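Local coordinates for protein metallophosphoesterase (Clostridium thermocellum, PDB 4J6O) that hydrolyses phosphate esters as the manganese-binding phosphatase domain of bacterial Pnkp, probably clearing 2',3'-phosphate ends of broken RNA for the Pnkp-Hen1 repair system, at residues 98-103 / 131-136; 26-31 / 36-41; 107-110 / 114-117. All coordinates share one frame; numbering follows the deposited sequence.

Interaction 1: residues 98-103 / 131-136; sequences VKLLRK and EEVKAF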
# COMPACT_ATOMS: atom_id res chain seq x y z
N VAL A 98 1.36 8.13 5.64
CA VAL A 98 1.31 9.61 5.67
C VAL A 98 1.17 10.11 7.09
O VAL A 98 1.76 11.14 7.48
CB VAL A 98 0.16 10.13 4.76
CG1 VAL A 98 -0.15 11.63 4.98
CG2 VAL A 98 0.54 9.88 3.31
N LYS A 99 0.38 9.40 7.90
CA LYS A 99 0.27 9.82 9.30
C LYS A 99 1.62 9.64 10.00
O LYS A 99 2.01 10.46 10.83
CB LYS A 99 -0.79 9.00 10.01
CG LYS A 99 -0.80 9.19 11.53
CD LYS A 99 -2.14 8.73 12.11
CE LYS A 99 -2.12 8.76 13.62
NZ LYS A 99 -3.23 7.95 14.18
N LEU A 100 2.35 8.58 9.66
CA LEU A 100 3.66 8.39 10.26
C LEU A 100 4.57 9.52 9.87
O LEU A 100 5.34 10.01 10.71
CB LEU A 100 4.31 7.07 9.81
CG LEU A 100 5.79 6.89 10.21
CD1 LEU A 100 6.03 6.81 11.72
CD2 LEU A 100 6.37 5.63 9.49
N LEU A 101 4.52 9.91 8.59
CA LEU A 101 5.33 11.05 8.12
C LEU A 101 5.03 12.33 8.90
O LEU A 101 5.96 13.04 9.33
CB LEU A 101 5.18 11.27 6.61
CG LEU A 101 5.86 12.53 6.04
CD1 LEU A 101 7.31 12.49 6.33
CD2 LEU A 101 5.63 12.64 4.56
N ARG A 102 3.75 12.59 9.16
CA ARG A 102 3.37 13.78 9.95
C ARG A 102 3.94 13.69 11.36
O ARG A 102 4.39 14.68 11.90
CB ARG A 102 1.86 13.92 10.00
CG ARG A 102 1.32 14.34 8.67
CD ARG A 102 -0.18 14.27 8.57
NE ARG A 102 -0.56 14.62 7.21
CZ ARG A 102 -1.69 14.25 6.62
NH1 ARG A 102 -2.56 13.49 7.29
NH2 ARG A 102 -1.94 14.63 5.37
N LYS A 103 3.95 12.49 11.94
CA LYS A 103 4.45 12.33 13.30
C LYS A 103 5.98 12.53 13.32
O LYS A 103 6.52 13.26 14.14
CB LYS A 103 4.05 10.94 13.85
CG LYS A 103 4.69 10.54 15.17
CD LYS A 103 4.27 11.47 16.33
CE LYS A 103 4.94 11.05 17.61
NZ LYS A 103 4.54 11.93 18.74
N GLU A 131 15.60 9.61 8.58
CA GLU A 131 15.46 10.67 7.58
C GLU A 131 15.20 10.09 6.18
O GLU A 131 14.48 10.69 5.37
CB GLU A 131 16.70 11.58 7.57
N GLU A 132 15.79 8.95 5.89
CA GLU A 132 15.52 8.27 4.63
C GLU A 132 14.04 7.89 4.50
O GLU A 132 13.46 7.94 3.40
CB GLU A 132 16.41 7.03 4.50
CG GLU A 132 16.91 6.81 3.12
CD GLU A 132 17.47 5.43 2.92
OE1 GLU A 132 17.74 4.75 3.94
OE2 GLU A 132 17.63 5.03 1.75
N VAL A 133 13.43 7.51 5.62
CA VAL A 133 12.02 7.07 5.63
C VAL A 133 11.13 8.29 5.35
O VAL A 133 10.20 8.23 4.58
CB VAL A 133 11.66 6.40 6.99
CG1 VAL A 133 10.16 6.25 7.15
CG2 VAL A 133 12.37 5.02 7.12
N LYS A 134 11.48 9.41 5.97
CA LYS A 134 10.74 10.66 5.78
C LYS A 134 10.79 11.12 4.35
O LYS A 134 9.76 11.48 3.76
CB LYS A 134 11.30 11.76 6.70
CG LYS A 134 11.07 11.44 8.18
CD LYS A 134 11.74 12.49 9.12
CE LYS A 134 11.02 13.83 9.14
NZ LYS A 134 11.83 14.84 9.93
N ALA A 135 11.97 11.05 3.75
CA ALA A 135 12.15 11.46 2.37
C ALA A 135 11.37 10.52 1.45
O ALA A 135 10.74 10.95 0.49
CB ALA A 135 13.61 11.46 2.01
N PHE A 136 11.41 9.23 1.77
CA PHE A 136 10.69 8.26 0.99
C PHE A 136 9.19 8.49 1.01
O PHE A 136 8.54 8.45 -0.02
CB PHE A 136 10.98 6.85 1.49
CG PHE A 136 10.14 5.81 0.84
CD1 PHE A 136 10.38 5.48 -0.48
CD2 PHE A 136 9.18 5.10 1.56
CE1 PHE A 136 9.65 4.49 -1.10
CE2 PHE A 136 8.44 4.12 0.94
CZ PHE A 136 8.67 3.82 -0.38
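Leu100 meets Val133 through one branch: its CD2 stands 4.5 Å from Val133 CG1, a loose methyl-to-methyl touch at the margin of van der Waals range. The CB bond of Leu100 leaves the helix alongside the partner segment, and only the end of the side chain bends nearer. The Leu100 side chain also packs on Leu115, Thr118 and Leu119 of helix 115-122, while Val133 also leans on Met81 of helix 73-86. The next residue, Leu101, makes the closer approach. With CG anti to its backbone N (chi1 174°), its CD1 comes to rest on the main chain of the opposite helix, 3.7 Å from Lys134 O and 3.9 Å from Lys134 CA. Lys134 CB lies 4.1 Å from the same methyl, which therefore covers backbone and the root of the side chain together. The backbones are at their closest here, Leu101 CA and Lys134 CA being 5.9 Å apart. This is helix-on-helix packing within the α/β calcineurin-like fold: helix 95-104 begins in the Gly-Asn-His-Asp signature of the family, and helix 127-138 packs beside it, Phe136 too touching helix 73-86. The Leu100 side chain is still about 12 Å from the bound manganese. No hydrogen bond joins segments 98-103 and 131-136; the contact is van der Waals packing of leucine methyls on Val133 and on the backbone and CB of Lys134. Further along, Arg102 turns to another neighbour and bonds Tyr176 OH through NH1. Beyond Lys103, the end of helix 95-104 meets the far end of Lys134, whose chain is bent at chi3 (72°) and whose NZ makes a weak hydrogen bond to Leu104 O. An ammonium group beside this helix C-terminus is probably favoured electrostatically.

Interaction 2: residues 26-31 / 36-41; sequences ELKMLL and YLIEEV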
# COMPACT_ATOMS: atom_id res chain seq x y z
N GLU A 26 5.84 -12.50 5.58
CA GLU A 26 4.83 -12.86 4.59
C GLU A 26 5.15 -12.15 3.28
O GLU A 26 4.92 -12.70 2.22
CB GLU A 26 3.43 -12.45 5.02
CG GLU A 26 2.82 -13.32 6.15
CD GLU A 26 3.35 -13.00 7.52
OE1 GLU A 26 4.11 -12.03 7.72
OE2 GLU A 26 2.98 -13.74 8.46
N LEU A 27 5.61 -10.93 3.39
CA LEU A 27 6.06 -10.18 2.19
C LEU A 27 7.19 -10.93 1.46
O LEU A 27 7.14 -11.07 0.24
CB LEU A 27 6.48 -8.75 2.57
CG LEU A 27 7.03 -7.95 1.39
CD1 LEU A 27 6.06 -7.88 0.20
CD2 LEU A 27 7.45 -6.53 1.88
N LYS A 28 8.17 -11.41 2.22
CA LYS A 28 9.28 -12.13 1.61
C LYS A 28 8.75 -13.39 0.95
O LYS A 28 9.13 -13.69 -0.19
CB LYS A 28 10.32 -12.43 2.66
CG LYS A 28 11.49 -13.30 2.17
CD LYS A 28 12.46 -13.59 3.29
CE LYS A 28 13.75 -14.21 2.73
NZ LYS A 28 13.48 -15.61 2.38
N MET A 29 7.88 -14.14 1.66
CA MET A 29 7.27 -15.35 1.10
C MET A 29 6.52 -15.05 -0.20
O MET A 29 6.66 -15.79 -1.19
CB MET A 29 6.34 -16.03 2.14
CG MET A 29 7.06 -16.69 3.28
SD MET A 29 5.89 -17.10 4.61
CE MET A 29 5.17 -18.60 3.91
N LEU A 30 5.75 -13.95 -0.20
CA LEU A 30 4.92 -13.65 -1.35
C LEU A 30 5.80 -13.27 -2.55
O LEU A 30 5.57 -13.69 -3.69
CB LEU A 30 3.91 -12.52 -1.00
CG LEU A 30 3.05 -12.07 -2.16
CD1 LEU A 30 2.21 -13.21 -2.74
CD2 LEU A 30 2.11 -11.00 -1.55
N LEU A 31 6.78 -12.42 -2.32
CA LEU A 31 7.69 -12.04 -3.41
C LEU A 31 8.39 -13.27 -3.98
O LEU A 31 8.50 -13.43 -5.21
CB LEU A 31 8.70 -11.01 -2.91
CG LEU A 31 8.18 -9.57 -2.63
CD1 LEU A 31 9.18 -8.70 -1.89
CD2 LEU A 31 7.71 -8.88 -3.91
N TYR A 36 10.37 -13.41 -7.53
CA TYR A 36 11.41 -12.45 -7.19
C TYR A 36 12.49 -13.14 -6.40
O TYR A 36 12.24 -14.10 -5.69
CB TYR A 36 10.88 -11.21 -6.42
CG TYR A 36 9.90 -10.42 -7.26
CD1 TYR A 36 8.56 -10.79 -7.31
CD2 TYR A 36 10.33 -9.33 -8.02
CE1 TYR A 36 7.68 -10.12 -8.12
CE2 TYR A 36 9.45 -8.64 -8.81
CZ TYR A 36 8.12 -9.04 -8.85
OH TYR A 36 7.25 -8.37 -9.67
N LEU A 37 13.69 -12.59 -6.51
CA LEU A 37 14.87 -13.10 -5.85
C LEU A 37 15.33 -12.01 -4.91
O LEU A 37 15.56 -10.87 -5.34
CB LEU A 37 15.95 -13.31 -6.91
CG LEU A 37 15.43 -14.23 -8.00
CD1 LEU A 37 16.32 -14.12 -9.21
CD2 LEU A 37 15.40 -15.66 -7.46
N ILE A 38 15.42 -12.34 -3.63
CA ILE A 38 15.80 -11.35 -2.63
C ILE A 38 17.16 -11.68 -2.09
O ILE A 38 17.41 -12.78 -1.57
CB ILE A 38 14.78 -11.30 -1.47
CG1 ILE A 38 13.40 -10.96 -1.97
CG2 ILE A 38 15.24 -10.30 -0.39
CD1 ILE A 38 12.41 -11.28 -0.94
N GLU A 39 18.07 -10.74 -2.25
CA GLU A 39 19.42 -10.91 -1.80
C GLU A 39 19.56 -10.08 -0.56
O GLU A 39 19.19 -8.90 -0.54
CB GLU A 39 20.40 -10.44 -2.88
CG GLU A 39 21.86 -10.48 -2.44
CD GLU A 39 22.83 -9.84 -3.46
OE1 GLU A 39 22.38 -9.09 -4.37
OE2 GLU A 39 24.06 -10.08 -3.33
N GLU A 40 20.04 -10.72 0.50
CA GLU A 40 20.47 -9.97 1.66
C GLU A 40 21.88 -9.55 1.31
O GLU A 40 22.77 -10.39 1.18
CB GLU A 40 20.45 -10.82 2.94
CG GLU A 40 19.24 -10.62 3.84
CD GLU A 40 19.43 -11.30 5.19
OE1 GLU A 40 19.43 -10.58 6.22
OE2 GLU A 40 19.59 -12.54 5.22
N VAL A 41 22.07 -8.25 1.11
CA VAL A 41 23.34 -7.69 0.69
C VAL A 41 24.41 -7.72 1.79
O VAL A 41 24.15 -7.30 2.92
CB VAL A 41 23.19 -6.21 0.28
CG1 VAL A 41 24.54 -5.68 -0.15
CG2 VAL A 41 22.18 -6.05 -0.85
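Ile38 lays its CD1 against two residues one helical turn apart, 3.8 Å from Lys28 CG and 4.2 Å from Leu31 CB. The same methyl is 4.1 Å from Lys28 CA, and it therefore rests on the helix surface as well as on the aliphatic stem of the lysine. An extended chi2 (164°) carries CD1 out to that position. The Lys28 and Ile38 side chains run at a slant to each other; the charged end of Lys28 goes elsewhere, to a salt bridge with Glu32. Nearer the turn that joins the segments, Tyr36 meets Leu31 in two ways. Its backbone N donates to Leu31 O at 3.0 Å, a moderately bent bond (145° at the hydrogen) whose donor is tilted 33° from the carbonyl plane. The same oxygen sits at the edge of the phenol ring, in its plane, 3.4 Å from Tyr36 CD1, so the oxygen that accepts the N-H also lies against the edge of the ring. Beside it, Leu31 CD2 reaches Tyr36 CD1 at 4.0 Å. The Tyr36 ring is buried: its OH is hydrogen-bonded to Asp15 OD2, and His54 makes an edge-to-face pair with it. Val60 packs against both Leu31 and Tyr36. The bond ties the residue entering the strand to the last turn of the helix, and Leu31 and Ile38 pack between the two. Helix 24-33 follows the Gly-Asp-x-His-Gly loop that supplies the manganese ligands Asp19 and His21, and the hairpin 37-40/50-53 comes next, before parallel strand 59-62. The contact belongs to the first β-α-β crossover of the calcineurin-like phosphoesterase fold, here with a hairpin inserted after its helix.

Interaction 3: residues 107-110 / 114-117; sequences RDVQ and GLDR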
# COMPACT_ATOMS: atom_id res chain seq x y z
N ARG A 107 4.40 16.47 14.17
CA ARG A 107 3.01 16.67 14.57
C ARG A 107 2.61 15.73 15.71
O ARG A 107 2.97 14.53 15.71
CB ARG A 107 2.06 16.55 13.39
CG ARG A 107 0.63 16.80 13.78
CD ARG A 107 -0.23 16.78 12.56
NE ARG A 107 0.23 17.76 11.58
CZ ARG A 107 -0.30 17.89 10.36
NH1 ARG A 107 -1.30 17.10 9.99
NH2 ARG A 107 0.17 18.82 9.53
N ASP A 108 1.87 16.25 16.67
CA ASP A 108 1.55 15.46 17.85
C ASP A 108 0.28 14.65 17.60
O ASP A 108 -0.76 14.93 18.19
CB ASP A 108 1.37 16.38 19.06
CG ASP A 108 1.53 15.65 20.39
OD1 ASP A 108 1.60 14.40 20.40
OD2 ASP A 108 1.56 16.34 21.43
N VAL A 109 0.38 13.66 16.72
CA VAL A 109 -0.79 12.88 16.30
C VAL A 109 -1.17 11.82 17.32
O VAL A 109 -0.36 11.43 18.17
CB VAL A 109 -0.53 12.17 14.97
CG1 VAL A 109 0.03 13.12 13.93
CG2 VAL A 109 0.41 10.95 15.17
N GLN A 110 -2.40 11.33 17.23
CA GLN A 110 -2.86 10.29 18.13
C GLN A 110 -2.12 8.99 17.88
O GLN A 110 -2.03 8.54 16.73
CB GLN A 110 -4.35 10.06 17.94
CG GLN A 110 -5.20 11.24 18.34
CD GLN A 110 -6.67 10.90 18.34
OE1 GLN A 110 -7.08 9.90 17.73
NE2 GLN A 110 -7.47 11.71 19.01
N GLY A 114 -1.88 0.83 15.84
CA GLY A 114 -0.60 0.21 15.49
C GLY A 114 0.59 1.14 15.36
O GLY A 114 1.72 0.67 15.15
N LEU A 115 0.36 2.45 15.44
CA LEU A 115 1.47 3.39 15.28
C LEU A 115 2.50 3.22 16.40
O LEU A 115 3.70 3.43 16.19
CB LEU A 115 0.97 4.85 15.20
CG LEU A 115 2.04 5.95 15.15
CD1 LEU A 115 2.98 5.83 13.95
CD2 LEU A 115 1.31 7.27 15.06
N ASP A 116 2.04 2.82 17.57
CA ASP A 116 2.96 2.57 18.67
C ASP A 116 4.00 1.54 18.25
O ASP A 116 5.18 1.68 18.58
CB ASP A 116 2.22 2.09 19.93
CG ASP A 116 1.61 0.70 19.74
OD1 ASP A 116 0.88 0.50 18.76
OD2 ASP A 116 1.85 -0.19 20.60
N ARG A 117 3.58 0.51 17.51
CA ARG A 117 4.55 -0.50 17.13
C ARG A 117 5.58 0.08 16.18
O ARG A 117 6.75 -0.23 16.28
CB ARG A 117 3.92 -1.73 16.43
CG ARG A 117 2.74 -2.34 17.14
CD ARG A 117 3.13 -2.79 18.52
NE ARG A 117 1.98 -3.08 19.37
CZ ARG A 117 1.28 -4.21 19.36
NH1 ARG A 117 1.59 -5.19 18.51
NH2 ARG A 117 0.26 -4.36 20.19
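The backbone carbonyl O of Gln110 lies 3.9 Å from Leu115 CD2, and within the second segment the guanidinium of Arg117 has Asp116 OD2 at its edge. Arg117 NE and Asp116 OD2 are 3.1 Å apart in a salt bridge that lies nearly in the guanidinium plane (7° out of it) but approaches the syn side of the carboxylate from 31° outside the carboxylate plane. No hydrogen bond crosses between the segments; the contact is van der Waals packing. Val109 CG2 meets Leu115 CD2 at 3.8 Å, the two side chains crossing at about a right angle. CG2 of the valine occupies the crowded position between its backbone N and carbonyl carbon, and Leu115, its CG anti to the backbone N, extends toward the loop to meet it; CD2 is thus touched by both Val109 and Gln110. This is a loop closing over the start of helix 115-122. Gly114 is the N-cap residue, with a phi of 97° that suits glycine. Its backbone is hydrogen-bonded to Arg69, and Leu115 packs on Asp68; both partners belong to the Gly-Asp-x-Val-Asp-Arg-Gly signature of calcineurin-like phosphoesterases, which also carries the manganese ligand Asp65. The Leu115 side chain is about 12 Å from the metal. On the loop side, Asp108 centres an inverse gamma turn, in which Val109 N makes a weak bond of 2.9 Å to Arg107 O. Behind the turn, Val109 is backed by Lys103, while Arg117, folded back beside Asp116, packs on Tyr253.

Interactions 1 and 3 share one neighbourhood, with centres about 12 Å apart. The loop of interaction 3 departs from helix 95-104, half of interaction 1, and is tied back to it: Lys99 NZ reaches Gln110 O at 2.9 Å, and Arg102 O probably accepts from Arg107 N. Leu100 and Leu115 touch as well, joining the two. Interaction 1 is mostly buried, whereas interactions 2 and 3 are partly buried. Interaction 2 stands apart, its centre about 24 and 28 Å from the others, and holds a helix to a hairpin. A hydrogen bond crosses between segments there; the other two have none and rest on leucine methyls packed on valine, on a lysine stem and on backbone atoms.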